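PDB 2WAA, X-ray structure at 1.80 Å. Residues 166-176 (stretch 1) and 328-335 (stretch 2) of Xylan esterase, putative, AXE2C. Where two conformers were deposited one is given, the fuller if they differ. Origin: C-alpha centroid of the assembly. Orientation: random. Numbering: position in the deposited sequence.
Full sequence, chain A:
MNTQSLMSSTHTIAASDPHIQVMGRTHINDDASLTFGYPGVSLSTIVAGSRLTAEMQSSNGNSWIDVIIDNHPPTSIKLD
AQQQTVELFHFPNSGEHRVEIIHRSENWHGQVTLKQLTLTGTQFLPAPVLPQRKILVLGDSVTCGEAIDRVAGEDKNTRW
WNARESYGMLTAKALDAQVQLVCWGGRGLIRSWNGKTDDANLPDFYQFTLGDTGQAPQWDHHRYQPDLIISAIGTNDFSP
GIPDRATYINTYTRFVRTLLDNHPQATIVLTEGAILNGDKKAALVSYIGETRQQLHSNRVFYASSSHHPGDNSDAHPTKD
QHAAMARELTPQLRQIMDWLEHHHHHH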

# COMPACT_ATOMS: atom_id res chain seq x y z
N SER A 166 4.24 5.13 -6.26
CA SER A 166 4.75 3.76 -6.35
C SER A 166 4.08 2.99 -7.50
O SER A 166 2.93 3.30 -7.89
CB SER A 166 4.55 3.04 -5.01
OG SER A 166 3.15 2.71 -4.80
N TYR A 167 4.75 1.96 -8.04
CA TYR A 167 4.23 1.29 -9.20
C TYR A 167 2.83 0.70 -8.93
O TYR A 167 1.99 0.67 -9.84
CB TYR A 167 5.18 0.18 -9.71
CG TYR A 167 5.09 -1.09 -8.88
CD1 TYR A 167 4.26 -2.13 -9.29
CD2 TYR A 167 5.80 -1.22 -7.67
CE1 TYR A 167 4.13 -3.35 -8.53
CE2 TYR A 167 5.67 -2.41 -6.88
CZ TYR A 167 4.83 -3.46 -7.35
OH TYR A 167 4.72 -4.61 -6.61
N GLY A 168 2.59 0.24 -7.70
CA GLY A 168 1.30 -0.40 -7.36
C GLY A 168 0.16 0.62 -7.46
O GLY A 168 -0.89 0.32 -8.05
N MET A 169 0.38 1.82 -6.94
CA MET A 169 -0.66 2.87 -7.04
C MET A 169 -0.81 3.44 -8.46
O MET A 169 -1.94 3.68 -8.91
CB MET A 169 -0.51 3.95 -5.98
CG MET A 169 -0.52 3.38 -4.53
SD MET A 169 -1.04 4.65 -3.31
CE MET A 169 -2.82 4.45 -3.28
N LEU A 170 0.31 3.57 -9.18
CA LEU A 170 0.24 4.06 -10.58
C LEU A 170 -0.48 3.05 -11.45
O LEU A 170 -1.26 3.46 -12.30
CB LEU A 170 1.63 4.29 -11.17
CG LEU A 170 2.37 5.45 -10.50
CD1 LEU A 170 3.78 5.47 -11.04
CD2 LEU A 170 1.64 6.74 -10.80
N THR A 171 -0.21 1.74 -11.25
CA THR A 171 -0.85 0.68 -12.00
C THR A 171 -2.38 0.66 -11.73
O THR A 171 -3.17 0.55 -12.68
CB THR A 171 -0.21 -0.68 -11.68
OG1 THR A 171 1.18 -0.64 -12.07
CG2 THR A 171 -0.90 -1.79 -12.41
N ALA A 172 -2.77 0.74 -10.45
CA ALA A 172 -4.19 0.79 -10.06
C ALA A 172 -4.89 1.98 -10.70
O ALA A 172 -6.01 1.82 -11.21
CB ALA A 172 -4.35 0.82 -8.54
N LYS A 173 -4.25 3.13 -10.66
CA LYS A 173 -4.81 4.36 -11.30
C LYS A 173 -5.01 4.14 -12.81
O LYS A 173 -6.11 4.35 -13.35
CB LYS A 173 -3.89 5.56 -11.07
CG LYS A 173 -4.42 6.86 -11.68
CD LYS A 173 -3.38 7.93 -11.42
CE LYS A 173 -3.98 9.34 -11.55
NZ LYS A 173 -3.87 9.74 -12.97
N ALA A 174 -3.97 3.67 -13.49
CA ALA A 174 -4.14 3.32 -14.92
C ALA A 174 -5.29 2.33 -15.19
O ALA A 174 -6.01 2.44 -16.22
CB ALA A 174 -2.78 2.85 -15.51
N LEU A 175 -5.53 1.38 -14.28
CA LEU A 175 -6.56 0.38 -14.47
C LEU A 175 -7.93 0.80 -13.89
O LEU A 175 -8.82 -0.05 -13.81
CB LEU A 175 -6.15 -0.96 -13.82
CG LEU A 175 -4.90 -1.59 -14.43
CD1 LEU A 175 -4.47 -2.80 -13.63
CD2 LEU A 175 -5.19 -1.92 -15.88
N ASP A 176 -8.04 2.05 -13.45
CA ASP A 176 -9.28 2.58 -12.82
C ASP A 176 -9.75 1.65 -11.70
O ASP A 176 -10.89 1.17 -11.68
CB ASP A 176 -10.41 2.72 -13.85
CG ASP A 176 -11.58 3.57 -13.34
OD1 ASP A 176 -11.41 4.38 -12.39
OD2 ASP A 176 -12.66 3.44 -13.92
N GLU A 328 5.20 -1.26 -17.76
CA GLU A 328 5.49 -2.60 -18.22
C GLU A 328 4.46 -3.60 -17.75
O GLU A 328 4.13 -4.55 -18.45
CB GLU A 328 6.86 -3.07 -17.72
CG GLU A 328 8.02 -2.61 -18.52
CD GLU A 328 9.26 -3.41 -18.16
OE1 GLU A 328 9.24 -4.17 -17.17
OE2 GLU A 328 10.26 -3.29 -18.89
N LEU A 329 3.97 -3.38 -16.52
CA LEU A 329 3.08 -4.33 -15.86
C LEU A 329 1.64 -4.14 -16.38
O LEU A 329 0.94 -5.10 -16.63
CB LEU A 329 3.12 -4.07 -14.35
CG LEU A 329 2.09 -4.76 -13.47
CD1 LEU A 329 2.26 -6.30 -13.65
CD2 LEU A 329 2.30 -4.37 -12.02
N THR A 330 1.22 -2.88 -16.52
CA THR A 330 -0.19 -2.53 -16.78
C THR A 330 -0.72 -3.26 -18.02
O THR A 330 -1.75 -3.92 -17.93
CB THR A 330 -0.38 -0.98 -16.84
OG1 THR A 330 -0.10 -0.42 -15.52
CG2 THR A 330 -1.84 -0.65 -17.24
N PRO A 331 0.02 -3.22 -19.15
CA PRO A 331 -0.48 -3.93 -20.35
C PRO A 331 -0.69 -5.44 -20.18
O PRO A 331 -1.63 -6.00 -20.75
CB PRO A 331 0.62 -3.67 -21.41
CG PRO A 331 1.41 -2.51 -20.92
CD PRO A 331 1.27 -2.48 -19.40
N GLN A 332 0.19 -6.08 -19.40
CA GLN A 332 0.06 -7.48 -19.13
C GLN A 332 -1.17 -7.75 -18.26
O GLN A 332 -1.91 -8.71 -18.53
CB GLN A 332 1.32 -8.02 -18.45
CG GLN A 332 2.59 -7.88 -19.32
CD GLN A 332 3.81 -8.43 -18.58
OE1 GLN A 332 3.97 -9.66 -18.44
NE2 GLN A 332 4.68 -7.54 -18.10
N LEU A 333 -1.38 -6.92 -17.22
CA LEU A 333 -2.58 -7.01 -16.41
C LEU A 333 -3.86 -6.80 -17.24
O LEU A 333 -4.89 -7.48 -17.00
CB LEU A 333 -2.51 -6.00 -15.27
CG LEU A 333 -1.35 -6.25 -14.33
CD1 LEU A 333 -1.41 -5.28 -13.11
CD2 LEU A 333 -1.34 -7.71 -13.79
N ARG A 334 -3.82 -5.89 -18.19
CA ARG A 334 -5.03 -5.74 -19.03
C ARG A 334 -5.39 -7.06 -19.73
O ARG A 334 -6.59 -7.42 -19.85
CB ARG A 334 -4.88 -4.64 -20.09
CG ARG A 334 -4.65 -3.25 -19.50
CD ARG A 334 -4.94 -2.15 -20.53
NE ARG A 334 -4.70 -0.81 -19.97
CZ ARG A 334 -5.59 -0.10 -19.28
NH1 ARG A 334 -6.80 -0.60 -19.05
NH2 ARG A 334 -5.25 1.11 -18.82
N GLN A 335 -4.38 -7.78 -20.24
CA GLN A 335 -4.63 -9.01 -21.00
C GLN A 335 -5.11 -10.09 -20.05
O GLN A 335 -5.98 -10.88 -20.40
CB GLN A 335 -3.34 -9.49 -21.71
CG GLN A 335 -2.97 -8.73 -22.97
CD GLN A 335 -1.52 -8.97 -23.43
OE1 GLN A 335 -0.61 -8.98 -22.62
NE2 GLN A 335 -1.31 -9.12 -24.74

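Helix 167-174 packs against helix 328-335 with the axes 9.7 Å apart at closest approach and 47° between their N-to-C directions; together the two stretches bury 349 Å², mostly through small and aliphatic side chains. Tyr167, Thr171 and Leu175 are buried, as are their partners Leu329, Thr330 and Leu333, so apolar groups and satisfied hydroxyls lie inside; Ala174 is exposed and Arg334 partly exposed, which leaves the guanidinium at the less buried side. Ser166, at the N-cap position, lies beyond reach of the second helix. Contact begins at Tyr167, whose CA-to-CB bond points toward it and whose ring meets Leu329 at its edge, CD1 lying 4.0 Å from Leu329 CD2, while its hydroxyl is hydrogen-bonded elsewhere in the structure. Gly168, Met169 and Leu170 make no contact.

One turn on, Thr171 sits where the backbones come nearest, its CA 5.8 Å from Thr330 CA. A compact, branched side chain suits this close approach. In the m rotamer its OG1 turns back to donate a hydrogen bond to Tyr167 O (2.7 Å), satisfying the hydroxyl within its own helix, and CG2 reaches across to Thr330 OG1 (3.5 Å) and Leu333 CD1 (3.6 Å). Ala172 points away and Lys173 is out of reach, so neither takes part.

Ala174 again points toward the partner, its short side chain placing CB 4.0 Å from Thr330 CG2. Its carbonyl, near the helix end, accepts the one hydrogen bond between the stretches, a weak one from Arg334 NH2 to Ala174 O (3.0 Å, N-H...O angle 134°). Arg334 starts out sideways, but its long side chain brings the guanidinium over to this carbonyl.

Leu175, the first residue after the helix to leave helical phi/psi, has the largest area covered by the other stretch, 68 Å². Its CA-to-CB bond runs sideways, yet its branched end comes nearer: CD1 lies 4.0 Å from Leu333 CD1, and CD2 lies 3.8 Å from both Thr330 CG2 and Arg334 NH1, covering one face of the guanidinium. Asp176 is exposed; its CA-to-CB bond runs sideways and it makes no contact.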